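Local structure of dihydroneopterin aldolase (Burkholderia thailandensis, 3V9O) at residues Y26-E31 with V50-L55; A113-T118 with G131-R136; A20-L25 with F56-L61. The protein belongs to the dihydroneopterin aldolase family and forms a four-chain assembly in which antiparallel sheets continue from subunit to subunit. All blocks are in the same frame, centred on the assembly; numbering follows the deposited sequence.

Contact 1 of 3, residues Y26-E31 with V50-L55; sequences YLRNHE and VINVDL
Two hydrogen-bonded backbone pairs, one on each side of a bulge, join Tyr26-Glu31 to Val50-Leu55. Leu27 and Val53 form a hydrogen-bonded antiparallel pair, with Leu27 N to Val53 O at 2.8 Å and nearly straight, and Val53 N returning the bond to Leu27 O. His30 and Ile51 exchange a second pair of bonds, Ile51 N to His30 O measuring 2.8 Å. The register slips by one residue in between, a beta bulge on the Tyr26-Glu31 strand. Asn29 sits in this bulge with both backbone torsions positive (phi 50°, psi 63°), and its N-H turns to a side chain: Asn29 N donates to Asn52 OD1 at 2.8 Å, from well above the plane of that amide. In return Asn52 ND2 donates in its own amide plane to Asn29 OD1, 3.0 Å away. The two side chains run side by side with amide planes almost perpendicular (82°), and the two bonds bridge the irregularity. Asn29 ND2 reaches Asp128 of the second subunit. CG1 of Val50, anti to its backbone N, is a methyl packed against the amide oxygen Asn29 OD1 at 3.5 Å.

Apolar contact is light: Leu27 CB and Val53 CB meet at 4.2 Å on the face bearing His30 and Ile51, where helix 76-87 covers His30, Ile51 and Val53.

Charged and phenolic ends look elsewhere. Tyr26 CG takes the crowded position between backbone N and carbonyl carbon, which sends the ring away from Asp54; its OH, like the Arg28 guanidinium, meets Glu119 of the second subunit. Asp54 instead forms salt bridges with Arg24 and Arg115.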
loop_
_atom_site.group_PDB
_atom_site.type_symbol
_atom_site.label_atom_id
_atom_site.label_comp_id
_atom_site.label_asym_id
_atom_site.label_seq_id
_atom_site.Cartn_x
_atom_site.Cartn_y
_atom_site.Cartn_z
ATOM N N TYR A 26 -1.549 -13.124 -7.048
ATOM C CA TYR A 26 -2.480 -11.996 -6.958
ATOM C C TYR A 26 -3.131 -11.738 -8.314
ATOM O O TYR A 26 -2.543 -11.843 -9.378
ATOM C CB TYR A 26 -1.802 -10.749 -6.368
ATOM C CG TYR A 26 -0.637 -10.182 -7.136
ATOM C CD1 TYR A 26 -0.839 -9.211 -8.138
ATOM C CD2 TYR A 26 0.675 -10.559 -6.825
ATOM C CE1 TYR A 26 0.228 -8.630 -8.785
ATOM C CE2 TYR A 26 1.750 -9.988 -7.469
ATOM C CZ TYR A 26 1.559 -9.033 -8.460
ATOM O OH TYR A 26 2.647 -8.426 -9.047
ATOM N N LEU A 27 -4.400 -11.317 -8.184
ATOM C CA LEU A 27 -5.206 -10.889 -9.335
ATOM C C LEU A 27 -5.609 -9.452 -9.058
ATOM O O LEU A 27 -6.268 -9.125 -8.031
ATOM C CB LEU A 27 -6.467 -11.782 -9.380
ATOM C CG LEU A 27 -7.237 -11.606 -10.690
ATOM C CD1 LEU A 27 -6.466 -12.099 -11.905
ATOM C CD2 LEU A 27 -8.600 -12.372 -10.536
ATOM N N ARG A 28 -5.158 -8.525 -9.912
ATOM C CA ARG A 28 -5.410 -7.106 -9.708
ATOM C C ARG A 28 -6.509 -6.596 -10.617
ATOM O O ARG A 28 -6.427 -6.753 -11.848
ATOM C CB ARG A 28 -4.138 -6.245 -9.934
ATOM C CG ARG A 28 -4.369 -4.799 -9.576
ATOM C CD ARG A 28 -3.130 -3.935 -9.324
ATOM N NE ARG A 28 -2.382 -3.745 -10.557
ATOM C CZ ARG A 28 -1.201 -4.330 -10.842
ATOM N NH1 ARG A 28 -0.580 -5.088 -9.977
ATOM N NH2 ARG A 28 -0.664 -4.067 -12.008
ATOM N N ASN A 29 -7.497 -5.963 -9.981
ATOM C CA ASN A 29 -8.618 -5.263 -10.691
ATOM C C ASN A 29 -9.267 -6.143 -11.755
ATOM O O ASN A 29 -9.244 -5.787 -12.964
ATOM C CB ASN A 29 -8.199 -3.923 -11.241
ATOM C CG ASN A 29 -7.764 -2.976 -10.141
ATOM O OD1 ASN A 29 -8.318 -3.029 -9.006
ATOM N ND2 ASN A 29 -6.823 -2.083 -10.446
ATOM N N HIS A 30 -9.860 -7.264 -11.320
ATOM C CA HIS A 30 -10.688 -8.052 -12.194
ATOM C C HIS A 30 -12.061 -7.403 -12.210
ATOM O O HIS A 30 -12.745 -7.359 -11.206
ATOM C CB HIS A 30 -10.763 -9.486 -11.645
ATOM C CG HIS A 30 -11.685 -10.371 -12.389
ATOM N ND1 HIS A 30 -11.982 -10.199 -13.715
ATOM C CD2 HIS A 30 -12.333 -11.501 -12.005
ATOM C CE1 HIS A 30 -12.812 -11.154 -14.117
ATOM N NE2 HIS A 30 -13.055 -11.939 -13.088
ATOM N N GLU A 31 -12.477 -6.914 -13.359
ATOM C CA GLU A 31 -13.808 -6.305 -13.492
ATOM C C GLU A 31 -14.809 -7.337 -14.017
ATOM O O GLU A 31 -14.539 -8.133 -14.904
ATOM C CB GLU A 31 -13.769 -5.088 -14.405
ATOM C CG GLU A 31 -13.536 -5.332 -15.850
ATOM C CD GLU A 31 -13.859 -4.156 -16.709
ATOM O OE1 GLU A 31 -14.031 -3.014 -16.211
ATOM O OE2 GLU A 31 -13.949 -4.356 -17.933
ATOM N N VAL A 50 -15.412 -4.355 -9.209
ATOM C CA VAL A 50 -13.962 -4.602 -9.396
ATOM C C VAL A 50 -13.483 -5.443 -8.207
ATOM O O VAL A 50 -13.758 -5.102 -7.013
ATOM C CB VAL A 50 -13.209 -3.282 -9.493
ATOM C CG1 VAL A 50 -11.701 -3.527 -9.560
ATOM C CG2 VAL A 50 -13.686 -2.475 -10.744
ATOM N N ILE A 51 -12.792 -6.530 -8.524
ATOM C CA ILE A 51 -12.436 -7.569 -7.529
ATOM C C ILE A 51 -10.926 -7.719 -7.486
ATOM O O ILE A 51 -10.268 -7.754 -8.530
ATOM C CB ILE A 51 -13.100 -8.884 -7.920
ATOM C CG1 ILE A 51 -14.607 -8.654 -7.872
ATOM C CG2 ILE A 51 -12.696 -10.001 -6.899
ATOM C CD1 ILE A 51 -15.427 -9.668 -8.516
ATOM N N ASN A 52 -10.341 -7.784 -6.299
ATOM C CA ASN A 52 -8.915 -8.044 -6.140
ATOM C C ASN A 52 -8.757 -9.230 -5.242
ATOM O O ASN A 52 -9.492 -9.402 -4.265
ATOM C CB ASN A 52 -8.204 -6.813 -5.502
ATOM C CG ASN A 52 -8.033 -5.727 -6.504
ATOM O OD1 ASN A 52 -7.042 -5.719 -7.208
ATOM N ND2 ASN A 52 -9.030 -4.837 -6.656
ATOM N N VAL A 53 -7.787 -10.103 -5.575
ATOM C CA VAL A 53 -7.602 -11.367 -4.813
ATOM C C VAL A 53 -6.106 -11.569 -4.581
ATOM O O VAL A 53 -5.267 -11.359 -5.476
ATOM C CB VAL A 53 -8.090 -12.579 -5.620
ATOM C CG1 VAL A 53 -7.911 -13.914 -4.828
ATOM C CG2 VAL A 53 -9.600 -12.393 -6.008
ATOM N N ASP A 54 -5.789 -11.998 -3.354
ATOM C CA ASP A 54 -4.416 -12.422 -2.979
ATOM C C ASP A 54 -4.579 -13.836 -2.419
ATOM O O ASP A 54 -5.393 -14.111 -1.533
ATOM C CB ASP A 54 -3.771 -11.556 -1.917
ATOM C CG ASP A 54 -3.503 -10.156 -2.353
ATOM O OD1 ASP A 54 -2.832 -9.921 -3.348
ATOM O OD2 ASP A 54 -3.923 -9.249 -1.618
ATOM N N LEU A 55 -3.844 -14.799 -2.985
ATOM C CA LEU A 55 -3.858 -16.157 -2.492
ATOM C C LEU A 55 -2.478 -16.466 -1.916
ATOM O O LEU A 55 -1.457 -16.270 -2.611
ATOM C CB LEU A 55 -4.220 -17.047 -3.707
ATOM C CG LEU A 55 -4.820 -18.389 -3.529
ATOM C CD1 LEU A 55 -6.167 -18.195 -2.796
ATOM C CD2 LEU A 55 -5.082 -18.940 -4.937
#

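Contact 2 of 3, residues A113-T118 with G131-R136; sequences AVRVST and GVEVFR
One face of the Phe135 ring is covered by the aliphatic root of Arg115: CB stands 4.0 Å from the ring centroid and only 10° off the normal, a well-centred CH-pi contact. At the ring's edge, near its plane, Ala113 CB approaches Phe135 CE1 to 4.2 Å. The Arg115 guanidinium is met at its edge by Glu133. With CG anti to the backbone N and a bend at chi3, the arginine brings NH1 to Glu133 OE2 at 2.5 Å, a very short salt bridge whose N-H is bent to 142°. The carboxylate uses its anti lone pair and stands 75° from the guanidinium plane, so the two groups meet through one oxygen rather than as a two-pronged pair. Asp54 takes Arg115 NE, and Arg24 of the third subunit takes Glu133 OE1; this alternation of charges would be expected to favour the ionised forms.

Beneath these groups runs a regular antiparallel hairpin. Val114 with Arg136, Val116 with Val134 and Thr118 with Val132 are hydrogen-bonded pairs, exemplified by Val134 N to Val116 O at 2.9 Å. Arg115 with Phe135 and Ser117 with Glu133 are the non-hydrogen-bonded pairs between them, where Ser117 CB and Glu133 CB lie 3.9 Å apart.

The valines and Thr118 occupy the other face, beside helix 94-106, whose Gln94, a guanine-pocket residue, bonds Thr118 OG1. Strand 47-58 flanks strand 113-120, and beyond Gly131-Glu133 the sheet passes into the third subunit.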
loop_
_atom_site.group_PDB
_atom_site.type_symbol
_atom_site.label_atom_id
_atom_site.label_comp_id
_atom_site.label_asym_id
_atom_site.label_seq_id
_atom_site.Cartn_x
_atom_site.Cartn_y
_atom_site.Cartn_z
ATOM N N ALA A 113 -4.086 -18.927 2.984
ATOM C CA ALA A 113 -4.853 -17.718 3.308
ATOM C C ALA A 113 -5.348 -17.052 2.047
ATOM O O ALA A 113 -4.744 -17.294 0.964
ATOM C CB ALA A 113 -4.014 -16.710 4.091
ATOM N N VAL A 114 -6.369 -16.229 2.177
ATOM C CA VAL A 114 -6.823 -15.454 1.031
ATOM C C VAL A 114 -7.277 -14.071 1.476
ATOM O O VAL A 114 -7.829 -13.893 2.582
ATOM C CB VAL A 114 -7.878 -16.251 0.249
ATOM C CG1 VAL A 114 -9.095 -16.488 1.091
ATOM C CG2 VAL A 114 -8.239 -15.512 -1.074
ATOM N N ARG A 115 -7.006 -13.071 0.634
ATOM C CA ARG A 115 -7.531 -11.720 0.832
ATOM C C ARG A 115 -8.434 -11.508 -0.397
ATOM O O ARG A 115 -7.953 -11.716 -1.545
ATOM C CB ARG A 115 -6.440 -10.660 0.884
ATOM C CG ARG A 115 -7.049 -9.234 1.195
ATOM C CD ARG A 115 -5.977 -8.137 1.178
ATOM N NE ARG A 115 -5.489 -7.929 -0.208
ATOM C CZ ARG A 115 -6.063 -7.155 -1.168
ATOM N NH1 ARG A 115 -7.197 -6.464 -0.977
ATOM N NH2 ARG A 115 -5.483 -7.087 -2.372
ATOM N N VAL A 116 -9.667 -11.067 -0.225
ATOM C CA VAL A 116 -10.573 -10.727 -1.328
ATOM C C VAL A 116 -11.213 -9.392 -1.022
ATOM O O VAL A 116 -11.644 -9.133 0.097
ATOM C CB VAL A 116 -11.709 -11.715 -1.467
ATOM C CG1 VAL A 116 -12.596 -11.330 -2.692
ATOM C CG2 VAL A 116 -11.168 -13.135 -1.609
ATOM N N SER A 117 -11.197 -8.498 -2.010
ATOM C CA SER A 117 -11.987 -7.269 -1.943
ATOM C C SER A 117 -12.903 -7.215 -3.157
ATOM O O SER A 117 -12.537 -7.604 -4.283
ATOM C CB SER A 117 -11.141 -5.983 -1.820
ATOM O OG SER A 117 -10.371 -5.772 -2.994
ATOM N N THR A 118 -14.085 -6.684 -2.923
ATOM C CA THR A 118 -14.996 -6.253 -3.996
ATOM C C THR A 118 -15.248 -4.772 -3.831
ATOM O O THR A 118 -15.179 -4.251 -2.716
ATOM C CB THR A 118 -16.365 -7.023 -3.968
ATOM O OG1 THR A 118 -17.009 -6.744 -2.717
ATOM C CG2 THR A 118 -16.125 -8.578 -4.040
ATOM N N GLY A 131 -16.221 -0.323 -1.065
ATOM C CA GLY A 131 -15.957 -1.758 -1.124
ATOM C C GLY A 131 -15.883 -2.402 0.223
ATOM O O GLY A 131 -16.029 -1.822 1.293
ATOM N N VAL A 132 -15.702 -3.733 0.118
ATOM C CA VAL A 132 -15.644 -4.667 1.244
ATOM C C VAL A 132 -14.436 -5.576 1.083
ATOM O O VAL A 132 -14.191 -6.067 -0.044
ATOM C CB VAL A 132 -16.933 -5.533 1.315
ATOM C CG1 VAL A 132 -16.808 -6.651 2.426
ATOM C CG2 VAL A 132 -18.152 -4.591 1.498
ATOM N N GLU A 133 -13.714 -5.847 2.163
ATOM C CA GLU A 133 -12.535 -6.738 2.078
ATOM C C GLU A 133 -12.552 -7.693 3.244
ATOM O O GLU A 133 -12.871 -7.319 4.390
ATOM C CB GLU A 133 -11.273 -5.897 2.105
ATOM C CG GLU A 133 -9.961 -6.754 2.077
ATOM C CD GLU A 133 -8.777 -5.885 2.195
ATOM O OE1 GLU A 133 -8.522 -5.445 3.310
ATOM O OE2 GLU A 133 -8.155 -5.567 1.158
ATOM N N VAL A 134 -12.167 -8.938 2.959
ATOM C CA VAL A 134 -11.890 -9.917 4.002
ATOM C C VAL A 134 -10.509 -10.511 3.846
ATOM O O VAL A 134 -9.975 -10.550 2.719
ATOM C CB VAL A 134 -12.879 -11.072 4.065
ATOM C CG1 VAL A 134 -14.310 -10.502 4.316
ATOM C CG2 VAL A 134 -12.886 -11.892 2.834
ATOM N N PHE A 135 -9.928 -10.983 4.923
ATOM C CA PHE A 135 -8.608 -11.652 4.918
ATOM C C PHE A 135 -8.720 -12.807 5.886
ATOM O O PHE A 135 -8.889 -12.596 7.092
ATOM C CB PHE A 135 -7.513 -10.651 5.353
ATOM C CG PHE A 135 -6.091 -10.958 4.862
ATOM C CD1 PHE A 135 -5.651 -12.238 4.635
ATOM C CD2 PHE A 135 -5.201 -9.905 4.614
ATOM C CE1 PHE A 135 -4.290 -12.501 4.273
ATOM C CE2 PHE A 135 -3.868 -10.142 4.178
ATOM C CZ PHE A 135 -3.431 -11.455 4.004
ATOM N N ARG A 136 -8.699 -13.993 5.345
ATOM C CA ARG A 136 -8.905 -15.225 6.099
ATOM C C ARG A 136 -7.645 -16.079 6.064
ATOM O O ARG A 136 -7.121 -16.368 4.993
ATOM C CB ARG A 136 -10.063 -16.014 5.479
ATOM C CG ARG A 136 -11.476 -15.377 5.606
ATOM C CD ARG A 136 -11.973 -15.315 7.060
ATOM N NE ARG A 136 -11.420 -14.132 7.701
ATOM C CZ ARG A 136 -11.179 -13.984 9.000
ATOM N NH1 ARG A 136 -11.446 -14.953 9.872
ATOM N NH2 ARG A 136 -10.654 -12.847 9.419
#

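Contact 3 of 3, residues A20-L25 with F56-L61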
loop_
_atom_site.group_PDB
_atom_site.type_symbol
_atom_site.label_atom_id
_atom_site.label_comp_id
_atom_site.label_asym_id
_atom_site.label_seq_id
_atom_site.Cartn_x
_atom_site.Cartn_y
_atom_site.Cartn_z
ATOM N N ALA A 20 4.964 -16.330 6.350
ATOM C CA ALA A 20 6.380 -16.170 6.014
ATOM C C ALA A 20 6.938 -17.296 5.121
ATOM O O ALA A 20 7.967 -17.127 4.470
ATOM C CB ALA A 20 7.217 -16.030 7.282
ATOM N N ASP A 21 6.272 -18.449 5.117
ATOM C CA ASP A 21 6.741 -19.560 4.327
ATOM C C ASP A 21 5.892 -19.684 3.054
ATOM O O ASP A 21 5.908 -20.741 2.424
ATOM C CB ASP A 21 6.709 -20.869 5.141
ATOM C CG ASP A 21 5.319 -21.185 5.701
ATOM O OD1 ASP A 21 4.416 -20.315 5.682
ATOM O OD2 ASP A 21 5.158 -22.324 6.230
ATOM N N CYS A 22 5.185 -18.616 2.691
ATOM C CA CYS A 22 4.271 -18.606 1.553
ATOM C C CYS A 22 4.764 -17.656 0.433
ATOM O O CYS A 22 5.535 -16.724 0.679
ATOM C CB CYS A 22 2.875 -18.101 1.945
ATOM S SG CYS A 22 2.000 -19.366 2.905
ATOM N N ARG A 23 4.357 -17.949 -0.771
ATOM C CA ARG A 23 4.331 -16.923 -1.833
ATOM C C ARG A 23 2.926 -16.384 -1.975
ATOM O O ARG A 23 1.945 -16.987 -1.492
ATOM C CB ARG A 23 4.829 -17.489 -3.172
ATOM C CG ARG A 23 3.888 -18.480 -3.819
ATOM C CD ARG A 23 4.411 -18.901 -5.236
ATOM N NE ARG A 23 5.600 -19.794 -5.206
ATOM C CZ ARG A 23 6.841 -19.450 -5.564
ATOM N NH1 ARG A 23 7.173 -18.249 -5.918
ATOM N NH2 ARG A 23 7.784 -20.384 -5.611
ATOM N N ARG A 24 2.825 -15.226 -2.590
ATOM C CA ARG A 24 1.525 -14.573 -2.838
ATOM C C ARG A 24 1.225 -14.602 -4.311
ATOM O O ARG A 24 2.029 -14.144 -5.129
ATOM C CB ARG A 24 1.579 -13.128 -2.370
ATOM C CG ARG A 24 0.306 -12.311 -2.698
ATOM C CD ARG A 24 0.323 -10.952 -1.956
ATOM N NE ARG A 24 1.284 -10.015 -2.543
ATOM C CZ ARG A 24 0.965 -9.052 -3.426
ATOM N NH1 ARG A 24 -0.289 -8.892 -3.830
ATOM N NH2 ARG A 24 1.916 -8.230 -3.902
ATOM N N LEU A 25 0.094 -15.160 -4.706
ATOM C CA LEU A 25 -0.423 -15.057 -6.067
ATOM C C LEU A 25 -1.474 -13.963 -6.019
ATOM O O LEU A 25 -2.182 -13.854 -5.027
ATOM C CB LEU A 25 -1.104 -16.373 -6.447
ATOM C CG LEU A 25 -0.309 -17.683 -6.191
ATOM C CD1 LEU A 25 -1.172 -18.859 -6.621
ATOM C CD2 LEU A 25 0.999 -17.712 -6.936
ATOM N N PHE A 56 -2.390 -16.943 -0.681
ATOM C CA PHE A 56 -1.097 -17.302 -0.027
ATOM C C PHE A 56 -0.949 -18.790 -0.061
ATOM O O PHE A 56 -1.802 -19.495 0.519
ATOM C CB PHE A 56 -0.990 -16.702 1.372
ATOM C CG PHE A 56 -1.081 -15.179 1.312
ATOM C CD1 PHE A 56 -2.316 -14.509 1.307
ATOM C CD2 PHE A 56 0.117 -14.476 1.234
ATOM C CE1 PHE A 56 -2.354 -13.088 1.179
ATOM C CE2 PHE A 56 0.079 -13.091 1.152
ATOM C CZ PHE A 56 -1.137 -12.423 1.142
ATOM N N VAL A 57 0.075 -19.264 -0.764
ATOM C CA VAL A 57 0.316 -20.698 -0.928
ATOM C C VAL A 57 1.739 -21.040 -0.428
ATOM O O VAL A 57 2.688 -20.265 -0.709
ATOM C CB VAL A 57 0.071 -21.116 -2.417
ATOM C CG1 VAL A 57 -1.344 -20.757 -2.821
ATOM C CG2 VAL A 57 1.028 -20.400 -3.373
ATOM N N PRO A 58 1.942 -22.144 0.273
ATOM C CA PRO A 58 3.269 -22.434 0.821
ATOM C C PRO A 58 4.329 -22.587 -0.274
ATOM O O PRO A 58 4.067 -23.230 -1.295
ATOM C CB PRO A 58 3.071 -23.788 1.544
ATOM C CG PRO A 58 1.604 -23.710 1.957
ATOM C CD PRO A 58 0.902 -23.057 0.807
ATOM N N LEU A 59 5.518 -21.996 -0.063
ATOM C CA LEU A 59 6.661 -22.270 -0.930
ATOM C C LEU A 59 6.929 -23.747 -1.057
ATOM O O LEU A 59 7.294 -24.231 -2.124
ATOM C CB LEU A 59 7.908 -21.543 -0.396
ATOM C CG LEU A 59 7.761 -20.004 -0.399
ATOM C CD1 LEU A 59 8.907 -19.302 0.335
ATOM C CD2 LEU A 59 7.672 -19.466 -1.836
ATOM N N ALA A 60 6.789 -24.518 0.033
ATOM C CA ALA A 60 7.145 -25.910 -0.014
ATOM C C ALA A 60 6.257 -26.679 -0.985
ATOM O O ALA A 60 6.644 -27.767 -1.458
ATOM C CB ALA A 60 7.091 -26.532 1.386
ATOM N N LEU A 61 5.087 -26.136 -1.276
ATOM C CA LEU A 61 4.157 -26.783 -2.192
ATOM C C LEU A 61 4.201 -26.183 -3.590
ATOM O O LEU A 61 3.486 -26.668 -4.470
ATOM C CB LEU A 61 2.710 -26.700 -1.661
ATOM C CG LEU A 61 2.539 -27.388 -0.303
ATOM C CD1 LEU A 61 1.081 -27.197 0.192
ATOM C CD2 LEU A 61 2.865 -28.877 -0.352
HETATM O O HOH W 1 6.574 -23.367 2.787
#
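The far end of the pairing between strands 22-34 and 47-58 is where the two strands part into loops. Arg23 and Val57 form its hydrogen-bonded pair: Arg23 N reaches Val57 O at 2.9 Å, nearly along the C=O axis, and Val57 N bonds back to Arg23 O. Two residues before Arg23, Asp21 O takes two donors, Leu59 N at 2.8 Å and a water that in turn accepts from Ala60 N, 3.0 Å away. That carbonyl thus fastens the turn that starts at Pro58, closed by Leu61 N to Pro58 O.

On one face of this antiparallel sheet, Arg24 and Phe56 run side by side; Arg24 CD comes within 3.7 Å of Phe56 CZ, its guanidinium 38° from the ring plane. Phe56 also meets the Phe135 ring, whereas Arg24 NE pairs with Glu133 of the second subunit.

On the other face Arg23 packs against Val57 and Leu59. Its CG sits in the crowded position between backbone N and carbonyl carbon (chi1 70°), directly against Val57 CG2 at 3.5 Å. Leu59 crosses obliquely and sets CD2 over the centre of one guanidinium face, 3.8 Å from Arg23 CZ, leaving the N-H groups at the rim for polar partners: NH1 for Asp99 of the second subunit, NH2 for Thr62 O. Leu25, whose side chain is about 4 Å from a bound guanine at the nearest atoms, touches Val57 CG2 through CG at 4.1 Å.

In the fold
All three contacts belong to one four-stranded antiparallel sheet whose strands follow in chain order, 22-34, 47-58, 113-120 and 127-137. Contacts 1 and 3 are successive lengths of the same strand pair, their centres about 18 Å apart, with contact 1 nested inside the loop closed by contact 3. Contact 2, the later hairpin, lies about 10 Å from the centre of contact 1 and about 18 Å from that of contact 3. Probable backbone hydrogen bonds join them, Leu55 N with Leu25 O and Phe56 N with Ala113 O. Since both outer strands pair with other subunits, the sheet illustrates how one continuous hydrogen-bonding scheme can build both a fold and its oligomer.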